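PDB 4GPS: decapping and exoribonuclease protein 1 from Kluyveromyces lactis, which removes the entire NAD moiety from the 5' end of NAD-capped RNAs and combines metal-dependent decapping with 5'-3' exoribonuclease activity. Local coordinates for residues P197-M202 against K401-T406; Q382-N387 against L408-S413; D187-P192 against D375-I380. One frame throughout, in Å; residues are numbered along the deposited sequence.

Interaction 1. Residues P197-M202 against K401-T406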
loop_
_atom_site.group_PDB
_atom_site.type_symbol
_atom_site.label_atom_id
_atom_site.label_comp_id
_atom_site.label_asym_id
_atom_site.label_seq_id
_atom_site.Cartn_x
_atom_site.Cartn_y
_atom_site.Cartn_z
ATOM N N PRO A 197 -9.716 7.575 -12.943
ATOM C CA PRO A 197 -10.737 6.859 -12.170
ATOM C C PRO A 197 -10.194 5.520 -11.659
ATOM O O PRO A 197 -9.052 5.154 -11.937
ATOM C CB PRO A 197 -11.876 6.678 -13.183
ATOM C CG PRO A 197 -11.124 6.414 -14.440
ATOM C CD PRO A 197 -9.977 7.460 -14.389
ATOM N N LEU A 198 -11.031 4.805 -10.912
ATOM C CA LEU A 198 -10.699 3.503 -10.345
ATOM C C LEU A 198 -11.722 2.491 -10.853
ATOM O O LEU A 198 -12.925 2.789 -10.923
ATOM C CB LEU A 198 -10.775 3.533 -8.801
ATOM C CG LEU A 198 -10.656 2.177 -8.073
ATOM C CD1 LEU A 198 -9.369 1.486 -8.549
ATOM C CD2 LEU A 198 -10.587 2.345 -6.578
ATOM N N SER A 199 -11.246 1.296 -11.181
ATOM C CA SER A 199 -12.113 0.239 -11.641
ATOM C C SER A 199 -11.595 -1.059 -11.014
ATOM O O SER A 199 -10.416 -1.405 -11.151
ATOM C CB SER A 199 -12.050 0.176 -13.170
ATOM O OG SER A 199 -12.884 -0.840 -13.665
ATOM N N LEU A 200 -12.473 -1.784 -10.335
ATOM C CA LEU A 200 -12.052 -3.007 -9.676
ATOM C C LEU A 200 -13.193 -4.009 -9.685
ATOM O O LEU A 200 -14.299 -3.679 -10.098
ATOM C CB LEU A 200 -11.653 -2.705 -8.201
ATOM C CG LEU A 200 -10.395 -1.879 -7.877
ATOM C CD1 LEU A 200 -10.281 -1.551 -6.384
ATOM C CD2 LEU A 200 -9.210 -2.666 -8.315
ATOM N N LEU A 201 -12.913 -5.227 -9.213
ATOM C CA LEU A 201 -13.900 -6.295 -9.085
ATOM C C LEU A 201 -13.987 -6.629 -7.613
ATOM O O LEU A 201 -12.969 -6.715 -6.920
ATOM C CB LEU A 201 -13.475 -7.547 -9.843
ATOM C CG LEU A 201 -13.426 -7.440 -11.363
ATOM C CD1 LEU A 201 -13.303 -8.855 -11.918
ATOM C CD2 LEU A 201 -14.693 -6.761 -11.915
ATOM N N MET A 202 -15.204 -6.805 -7.130
ATOM C CA MET A 202 -15.400 -7.117 -5.732
ATOM C C MET A 202 -16.426 -8.204 -5.690
ATOM O O MET A 202 -17.549 -8.036 -6.182
ATOM C CB MET A 202 -15.846 -5.868 -4.967
ATOM C CG MET A 202 -14.733 -4.837 -4.927
ATOM S SD MET A 202 -14.934 -3.382 -3.884
ATOM C CE MET A 202 -15.526 -4.097 -2.509
ATOM N N LYS A 401 -18.627 -5.160 -10.765
ATOM C CA LYS A 401 -17.618 -4.240 -11.269
ATOM C C LYS A 401 -17.789 -2.993 -10.415
ATOM O O LYS A 401 -18.885 -2.433 -10.346
ATOM C CB LYS A 401 -17.855 -3.870 -12.733
ATOM C CG LYS A 401 -17.604 -4.985 -13.734
ATOM C CD LYS A 401 -17.437 -4.400 -15.134
ATOM C CE LYS A 401 -17.096 -5.475 -16.163
ATOM N NZ LYS A 401 -16.688 -4.841 -17.460
ATOM N N VAL A 402 -16.717 -2.555 -9.763
ATOM C CA VAL A 402 -16.805 -1.387 -8.916
ATOM C C VAL A 402 -16.018 -0.264 -9.537
ATOM O O VAL A 402 -14.821 -0.426 -9.870
ATOM C CB VAL A 402 -16.278 -1.680 -7.488
ATOM C CG1 VAL A 402 -16.252 -0.411 -6.692
ATOM C CG2 VAL A 402 -17.174 -2.696 -6.793
ATOM N N GLN A 403 -16.689 0.878 -9.715
ATOM C CA GLN A 403 -16.025 2.029 -10.316
ATOM C C GLN A 403 -16.259 3.315 -9.594
ATOM O O GLN A 403 -17.336 3.554 -9.015
ATOM C CB GLN A 403 -16.438 2.188 -11.775
ATOM C CG GLN A 403 -15.933 1.042 -12.591
ATOM C CD GLN A 403 -16.614 0.938 -13.915
ATOM O OE1 GLN A 403 -16.476 1.820 -14.758
ATOM N NE2 GLN A 403 -17.363 -0.145 -14.112
ATOM N N ILE A 404 -15.235 4.152 -9.646
ATOM C CA ILE A 404 -15.293 5.432 -9.002
ATOM C C ILE A 404 -14.740 6.522 -9.920
ATOM O O ILE A 404 -13.560 6.499 -10.263
ATOM C CB ILE A 404 -14.522 5.389 -7.665
ATOM C CG1 ILE A 404 -15.136 4.325 -6.755
ATOM C CG2 ILE A 404 -14.599 6.761 -6.960
ATOM C CD1 ILE A 404 -14.563 4.338 -5.287
ATOM N N ASP A 405 -15.624 7.442 -10.336
ATOM C CA ASP A 405 -15.320 8.606 -11.198
ATOM C C ASP A 405 -14.216 9.424 -10.595
ATOM O O ASP A 405 -13.877 9.256 -9.429
ATOM C CB ASP A 405 -16.480 9.621 -11.209
ATOM C CG ASP A 405 -17.509 9.300 -12.188
ATOM O OD1 ASP A 405 -17.137 8.756 -13.247
ATOM O OD2 ASP A 405 -18.688 9.600 -11.904
ATOM N N THR A 406 -13.736 10.381 -11.375
ATOM C CA THR A 406 -12.780 11.308 -10.842
ATOM C C THR A 406 -13.619 12.281 -10.006
ATOM O O THR A 406 -13.061 13.093 -9.286
ATOM C CB THR A 406 -12.021 12.082 -11.928
ATOM O OG1 THR A 406 -12.948 12.568 -12.908
ATOM C CG2 THR A 406 -10.974 11.180 -12.584
#

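Interaction 2. Residues Q382-N387 against L408-S413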
loop_
_atom_site.group_PDB
_atom_site.type_symbol
_atom_site.label_atom_id
_atom_site.label_comp_id
_atom_site.label_asym_id
_atom_site.label_seq_id
_atom_site.Cartn_x
_atom_site.Cartn_y
_atom_site.Cartn_z
ATOM N N GLN A 382 -17.601 1.833 4.058
ATOM C CA GLN A 382 -18.902 1.587 4.655
ATOM C C GLN A 382 -19.919 1.608 3.518
ATOM O O GLN A 382 -20.814 0.768 3.441
ATOM C CB GLN A 382 -19.230 2.669 5.692
ATOM C CG GLN A 382 -20.531 2.442 6.472
ATOM C CD GLN A 382 -20.531 1.126 7.246
ATOM O OE1 GLN A 382 -19.481 0.634 7.640
ATOM N NE2 GLN A 382 -21.718 0.558 7.465
ATOM N N VAL A 383 -19.772 2.558 2.606
ATOM C CA VAL A 383 -20.687 2.623 1.479
ATOM C C VAL A 383 -20.578 1.319 0.644
ATOM O O VAL A 383 -21.600 0.685 0.331
ATOM C CB VAL A 383 -20.390 3.896 0.638
ATOM C CG1 VAL A 383 -21.146 3.862 -0.675
ATOM C CG2 VAL A 383 -20.766 5.145 1.452
ATOM N N LEU A 384 -19.352 0.903 0.320
ATOM C CA LEU A 384 -19.129 -0.325 -0.453
ATOM C C LEU A 384 -19.680 -1.589 0.231
ATOM O O LEU A 384 -20.271 -2.453 -0.424
ATOM C CB LEU A 384 -17.637 -0.534 -0.730
ATOM C CG LEU A 384 -16.995 0.404 -1.740
ATOM C CD1 LEU A 384 -15.493 0.327 -1.649
ATOM C CD2 LEU A 384 -17.471 0.045 -3.141
ATOM N N LYS A 385 -19.494 -1.692 1.545
ATOM C CA LYS A 385 -19.968 -2.863 2.265
ATOM C C LYS A 385 -21.486 -2.974 2.256
ATOM O O LYS A 385 -22.036 -4.008 1.880
ATOM C CB LYS A 385 -19.463 -2.841 3.697
ATOM C CG LYS A 385 -19.715 -4.148 4.402
ATOM C CD LYS A 385 -20.968 -4.116 5.221
ATOM C CE LYS A 385 -20.738 -3.368 6.510
ATOM N NZ LYS A 385 -21.889 -3.588 7.424
ATOM N N GLN A 386 -22.158 -1.904 2.671
ATOM C CA GLN A 386 -23.617 -1.871 2.711
ATOM C C GLN A 386 -24.238 -2.158 1.343
ATOM O O GLN A 386 -25.172 -2.959 1.224
ATOM C CB GLN A 386 -24.112 -0.504 3.229
ATOM C CG GLN A 386 -24.015 -0.348 4.756
ATOM C CD GLN A 386 -24.757 -1.461 5.506
ATOM O OE1 GLN A 386 -25.988 -1.436 5.615
ATOM N NE2 GLN A 386 -24.009 -2.457 6.005
ATOM N N ASN A 387 -23.694 -1.518 0.311
ATOM C CA ASN A 387 -24.220 -1.691 -1.015
ATOM C C ASN A 387 -23.867 -3.008 -1.712
ATOM O O ASN A 387 -24.709 -3.575 -2.434
ATOM C CB ASN A 387 -23.847 -0.471 -1.864
ATOM C CG ASN A 387 -24.715 0.738 -1.535
ATOM O OD1 ASN A 387 -25.921 0.717 -1.754
ATOM N ND2 ASN A 387 -24.109 1.783 -1.004
ATOM N N LEU A 408 -15.704 11.170 -7.796
ATOM C CA LEU A 408 -16.066 10.337 -6.664
ATOM C C LEU A 408 -17.464 9.747 -6.789
ATOM O O LEU A 408 -18.121 9.474 -5.786
ATOM C CB LEU A 408 -15.922 11.100 -5.351
ATOM C CG LEU A 408 -14.538 11.750 -5.233
ATOM C CD1 LEU A 408 -14.362 12.319 -3.825
ATOM C CD2 LEU A 408 -13.452 10.725 -5.537
ATOM N N THR A 409 -17.940 9.560 -8.014
ATOM C CA THR A 409 -19.233 8.911 -8.169
ATOM C C THR A 409 -18.982 7.395 -8.242
ATOM O O THR A 409 -18.240 6.911 -9.109
ATOM C CB THR A 409 -19.963 9.356 -9.437
ATOM O OG1 THR A 409 -20.476 10.678 -9.239
ATOM C CG2 THR A 409 -21.125 8.404 -9.749
ATOM N N LEU A 410 -19.598 6.660 -7.322
ATOM C CA LEU A 410 -19.453 5.217 -7.239
ATOM C C LEU A 410 -20.450 4.484 -8.138
ATOM O O LEU A 410 -21.633 4.776 -8.097
ATOM C CB LEU A 410 -19.663 4.769 -5.771
ATOM C CG LEU A 410 -19.925 3.274 -5.533
ATOM C CD1 LEU A 410 -18.657 2.511 -5.885
ATOM C CD2 LEU A 410 -20.356 3.007 -4.092
ATOM N N SER A 411 -19.966 3.532 -8.935
ATOM C CA SER A 411 -20.811 2.712 -9.823
ATOM C C SER A 411 -20.636 1.212 -9.583
ATOM O O SER A 411 -19.520 0.703 -9.655
ATOM C CB SER A 411 -20.495 2.986 -11.289
ATOM O OG SER A 411 -21.246 4.077 -11.742
ATOM N N ILE A 412 -21.734 0.512 -9.312
ATOM C CA ILE A 412 -21.701 -0.932 -9.078
ATOM C C ILE A 412 -22.712 -1.658 -9.983
ATOM O O ILE A 412 -23.908 -1.389 -9.955
ATOM C CB ILE A 412 -22.038 -1.297 -7.610
ATOM C CG1 ILE A 412 -21.113 -0.552 -6.651
ATOM C CG2 ILE A 412 -21.832 -2.788 -7.393
ATOM C CD1 ILE A 412 -21.330 -0.892 -5.173
ATOM N N SER A 413 -22.228 -2.579 -10.797
ATOM C CA SER A 413 -23.100 -3.338 -11.681
ATOM C C SER A 413 -22.598 -4.771 -11.648
ATOM O O SER A 413 -21.397 -5.019 -11.512
ATOM C CB SER A 413 -23.039 -2.778 -13.094
ATOM O OG SER A 413 -21.699 -2.553 -13.439
#

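Interaction 3. Residues D187-P192 against D375-I380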
loop_
_atom_site.group_PDB
_atom_site.type_symbol
_atom_site.label_atom_id
_atom_site.label_comp_id
_atom_site.label_asym_id
_atom_site.label_seq_id
_atom_site.Cartn_x
_atom_site.Cartn_y
_atom_site.Cartn_z
ATOM N N ASP A 187 -5.326 1.946 -3.771
ATOM C CA ASP A 187 -6.010 2.588 -4.902
ATOM C C ASP A 187 -7.341 3.208 -4.486
ATOM O O ASP A 187 -7.671 4.313 -4.904
ATOM C CB ASP A 187 -6.321 1.619 -6.069
ATOM C CG ASP A 187 -5.076 1.134 -6.820
ATOM O OD1 ASP A 187 -4.102 1.913 -6.992
ATOM O OD2 ASP A 187 -5.093 -0.050 -7.253
ATOM N N ILE A 188 -8.113 2.477 -3.691
ATOM C CA ILE A 188 -9.397 2.957 -3.258
ATOM C C ILE A 188 -9.267 4.186 -2.365
ATOM O O ILE A 188 -10.047 5.107 -2.499
ATOM C CB ILE A 188 -10.153 1.865 -2.499
ATOM C CG1 ILE A 188 -10.588 0.779 -3.476
ATOM C CG2 ILE A 188 -11.334 2.492 -1.716
ATOM C CD1 ILE A 188 -10.812 -0.585 -2.818
ATOM N N ILE A 189 -8.281 4.210 -1.469
ATOM C CA ILE A 189 -8.125 5.356 -0.593
ATOM C C ILE A 189 -7.647 6.568 -1.405
ATOM O O ILE A 189 -7.966 7.715 -1.068
ATOM C CB ILE A 189 -7.111 5.049 0.545
ATOM C CG1 ILE A 189 -7.655 3.930 1.420
ATOM C CG2 ILE A 189 -6.868 6.280 1.419
ATOM C CD1 ILE A 189 -6.540 3.207 2.223
ATOM N N MET A 190 -6.903 6.311 -2.481
ATOM C CA MET A 190 -6.348 7.373 -3.310
ATOM C C MET A 190 -7.308 8.088 -4.268
ATOM O O MET A 190 -6.943 9.121 -4.837
ATOM C CB MET A 190 -5.153 6.829 -4.117
ATOM C CG MET A 190 -3.864 6.710 -3.300
ATOM S SD MET A 190 -3.202 8.296 -2.628
ATOM C CE MET A 190 -2.336 8.911 -4.154
ATOM N N CYS A 191 -8.518 7.561 -4.459
ATOM C CA CYS A 191 -9.467 8.175 -5.400
ATOM C C CYS A 191 -9.578 9.696 -5.341
ATOM O O CYS A 191 -9.407 10.366 -6.346
ATOM C CB CYS A 191 -10.865 7.538 -5.267
ATOM S SG CYS A 191 -10.893 5.843 -5.876
ATOM N N PRO A 192 -9.813 10.269 -4.159
ATOM C CA PRO A 192 -9.918 11.738 -4.159
ATOM C C PRO A 192 -8.645 12.512 -4.413
ATOM O O PRO A 192 -8.664 13.744 -4.532
ATOM C CB PRO A 192 -10.522 12.061 -2.789
ATOM C CG PRO A 192 -10.231 10.883 -1.958
ATOM C CD PRO A 192 -10.244 9.691 -2.875
ATOM N N ASP A 375 -10.562 10.013 6.336
ATOM C CA ASP A 375 -12.022 10.171 6.385
ATOM C C ASP A 375 -12.671 9.481 5.191
ATOM O O ASP A 375 -13.693 8.778 5.341
ATOM C CB ASP A 375 -12.438 11.650 6.389
ATOM C CG ASP A 375 -12.074 12.371 7.683
ATOM O OD1 ASP A 375 -12.006 11.739 8.774
ATOM O OD2 ASP A 375 -11.870 13.598 7.599
ATOM N N TRP A 376 -12.076 9.680 4.007
ATOM C CA TRP A 376 -12.557 9.070 2.772
ATOM C C TRP A 376 -12.565 7.539 2.923
ATOM O O TRP A 376 -13.522 6.863 2.522
ATOM C CB TRP A 376 -11.639 9.445 1.618
ATOM C CG TRP A 376 -11.865 8.601 0.406
ATOM C CD1 TRP A 376 -11.018 7.663 -0.100
ATOM C CD2 TRP A 376 -13.022 8.610 -0.460
ATOM N NE1 TRP A 376 -11.564 7.090 -1.218
ATOM C CE2 TRP A 376 -12.791 7.646 -1.463
ATOM C CE3 TRP A 376 -14.228 9.335 -0.476
ATOM C CZ2 TRP A 376 -13.722 7.386 -2.486
ATOM C CZ3 TRP A 376 -15.148 9.074 -1.488
ATOM C CH2 TRP A 376 -14.888 8.105 -2.479
ATOM N N PHE A 377 -11.466 7.022 3.487
ATOM C CA PHE A 377 -11.278 5.607 3.749
ATOM C C PHE A 377 -12.472 5.034 4.536
ATOM O O PHE A 377 -13.063 4.030 4.134
ATOM C CB PHE A 377 -9.984 5.413 4.551
ATOM C CG PHE A 377 -9.735 4.002 4.981
ATOM C CD1 PHE A 377 -9.434 3.718 6.302
ATOM C CD2 PHE A 377 -9.678 2.971 4.045
ATOM C CE1 PHE A 377 -9.052 2.427 6.680
ATOM C CE2 PHE A 377 -9.303 1.682 4.406
ATOM C CZ PHE A 377 -8.982 1.412 5.723
ATOM N N GLN A 378 -12.781 5.675 5.664
ATOM C CA GLN A 378 -13.891 5.298 6.541
ATOM C C GLN A 378 -15.197 5.335 5.785
ATOM O O GLN A 378 -16.051 4.463 5.992
ATOM C CB GLN A 378 -14.013 6.277 7.722
ATOM C CG GLN A 378 -12.979 6.067 8.843
ATOM C CD GLN A 378 -13.113 4.691 9.503
ATOM O OE1 GLN A 378 -14.230 4.229 9.762
ATOM N NE2 GLN A 378 -11.978 4.041 9.788
ATOM N N HIS A 379 -15.346 6.341 4.915
ATOM C CA HIS A 379 -16.575 6.512 4.136
ATOM C C HIS A 379 -16.883 5.474 3.058
ATOM O O HIS A 379 -17.873 4.753 3.210
ATOM C CB HIS A 379 -16.643 7.908 3.487
ATOM C CG HIS A 379 -17.937 8.173 2.770
ATOM N ND1 HIS A 379 -19.096 8.524 3.426
ATOM C CD2 HIS A 379 -18.261 8.104 1.456
ATOM C CE1 HIS A 379 -20.078 8.662 2.549
ATOM N NE2 HIS A 379 -19.597 8.414 1.348
ATOM N N ILE A 380 -16.082 5.387 1.985
ATOM C CA ILE A 380 -16.402 4.432 0.903
ATOM C C ILE A 380 -16.388 3.020 1.346
ATOM O O ILE A 380 -17.104 2.220 0.763
ATOM C CB ILE A 380 -15.465 4.424 -0.366
ATOM C CG1 ILE A 380 -14.184 5.145 -0.059
ATOM C CG2 ILE A 380 -16.229 4.850 -1.630
ATOM C CD1 ILE A 380 -13.239 4.226 0.569
#

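Interaction 1. Residues P197-M202 against K401-T406
Leu-198 and Leu-200 pair with Ile-404 and Val-402 across two antiparallel strands. Both pairs are of the hydrogen-bonded type, each closed by two backbone N-H...O=C bonds. The tightest runs from Val-402 N to Leu-200 O (2.7 Å). Val-402 O accepts from Leu-200 N and is also approached by the CA hydrogen of Ser-199, at a CA-to-O distance of 3.3 Å.

The face carrying Leu-198, Leu-200, Val-402 and Ile-404 is apolar. Leu-198 CB and Ile-404 CB stand 4.3 Å apart at the root of their pair. Further along, Val-402 sets its two methyls in different directions. CG2 lies beside the backbone N and receives Met-202, which lies across the valine through CB, CG and SD, with SD at 3.7 Å from that methyl. The methionine CG is anti to the carbonyl carbon (chi1 -67°), and the bend at chi3 acts only beyond SD.

The other face is mixed, with Ser-199, Leu-201, Lys-401 and Gln-403. The OG of Ser-199, anti to its own N (chi1 -180°), lies 3.7 Å from Gln-403 CG and thus meets the aliphatic part of the glutamine. Leu-201 and Lys-401 run side by side in the same direction, with CD2 of the leucine 3.9 Å from CG of the extended lysine chain. Just before its strand, Pro-197 rests its CB 3.4 Å from Ile-404 O.

The apolar face is covered by helices 182-190 and 370-393, while backbone bonds from Lys-401 and Gln-403 carry the pairing on to strand 409-414. A two-faced antiparallel pair of this kind, with helices packed on its apolar side, is characteristic of an alpha/beta core, here part of the PD-(D/E)XK nuclease-like domain of the DXO family.

Interaction 2. Residues Q382-N387 against L408-S413
Leu-410 spreads its two methyls between neighbouring residues of the helix, Val-383 and Leu-384. Its CB already points to the helix, and a chi1 of 164° lays CG along the strand direction, towards Ile-412; from there CD2 rises to Val-383 and CD1 turns across to Leu-384. CD2 meets Val-383 CG1 at 3.6 Å, and the two side chains lie alongside one another, running in opposing senses. The other branch, CD1, lies 3.9 Å from CD2 of Leu-384, a leucine whose chain slants across that of Leu-410.

Two residues on, Ile-412 reaches the next helical turn. Its CD1 touches the CB of Asn-387 at 4.2 Å, so the asparagine contributes its aliphatic carbon to the contact while its amide folds back onto its own helix. Asn-387 ND2 gives a bent bond (141° at the hydrogen) to Val-383 O, 3.0 Å away. It comes from above the carbonyl plane, on the face opposite the backbone N of Asn-387. Val-383 O thus accepts both N-H groups of Asn-387, and the ND2 bond probably limits rotation of the amide.

On another side of the helix Lys-385 makes a salt bridge with Glu-272. The axes of the short helix and strand segments come within 10.9 Å and run in roughly the same sense, 24° apart. This is classical alpha/beta packing, in which every second strand residue, here Leu-410 and Ile-412, faces a largely apolar strip of the helix laid over the sheet.

Interaction 3. Residues D187-P192 against D375-I380
This is a buried contact between the C-terminal end of helix 182-190, with the 3-10 turn that follows, and the long helix 370-393, inside the PD-(D/E)XK nuclease-like domain. Its centrepiece is the indole of Trp-376, held at its edge by a hydrogen bond and covered on both faces. The CG of the tryptophan is anti to the backbone N (chi1 166°), which sends the ring across to the last part of helix 182-190 and the turn after it. NE1 then donates to Ile-188 O at 2.8 Å, nearly straight (167°) and with the oxygen exactly in the ring plane. Cys-191 N makes a weak bond to the same oxygen, for which the indole N-H is the firmer partner.

Beside the indole, Ile-188 CG2 and Ile-380 CD1 meet at 3.4 Å. CG1 of Ile-380 covers one face of the indole. Ile-189 crosses Phe-377 at a slant, its CG1 3.5 Å from CD2 of the phenylalanine. The side chain of Ile-189 lies about 9 Å from that of Gln-317, which probably binds substrate as in related enzymes, and also packs on helix 305-319.

Over the indole face opposite Ile-380 sits Pro-192 in a CH-pi contact, its CD 3.4 Å from the centroid of the five-membered ring of Trp-376 and 13° off the normal.

The three contacts adjoin one another on one side of the chain's centre. Interaction 1 is the least buried: backbone bonds carry it, and it has one mixed, partly solvent-exposed face. Interactions 2 and 3 are buried and rely on side chains, the former on aliphatic carbons, the latter adding an indole hydrogen bond and a CH-pi contact. Both use helix 370-393, which packs on strand 409-414 in interaction 2 and on helix 182-190 in interaction 3. Val-402 CG1 of interaction 1 touches Leu-384 CD2, and Leu-198 CD2 packs on Ile-188 CG1, while Leu-408 CD2 meets Pro-192 N, linking the sheet's apolar face to the helices.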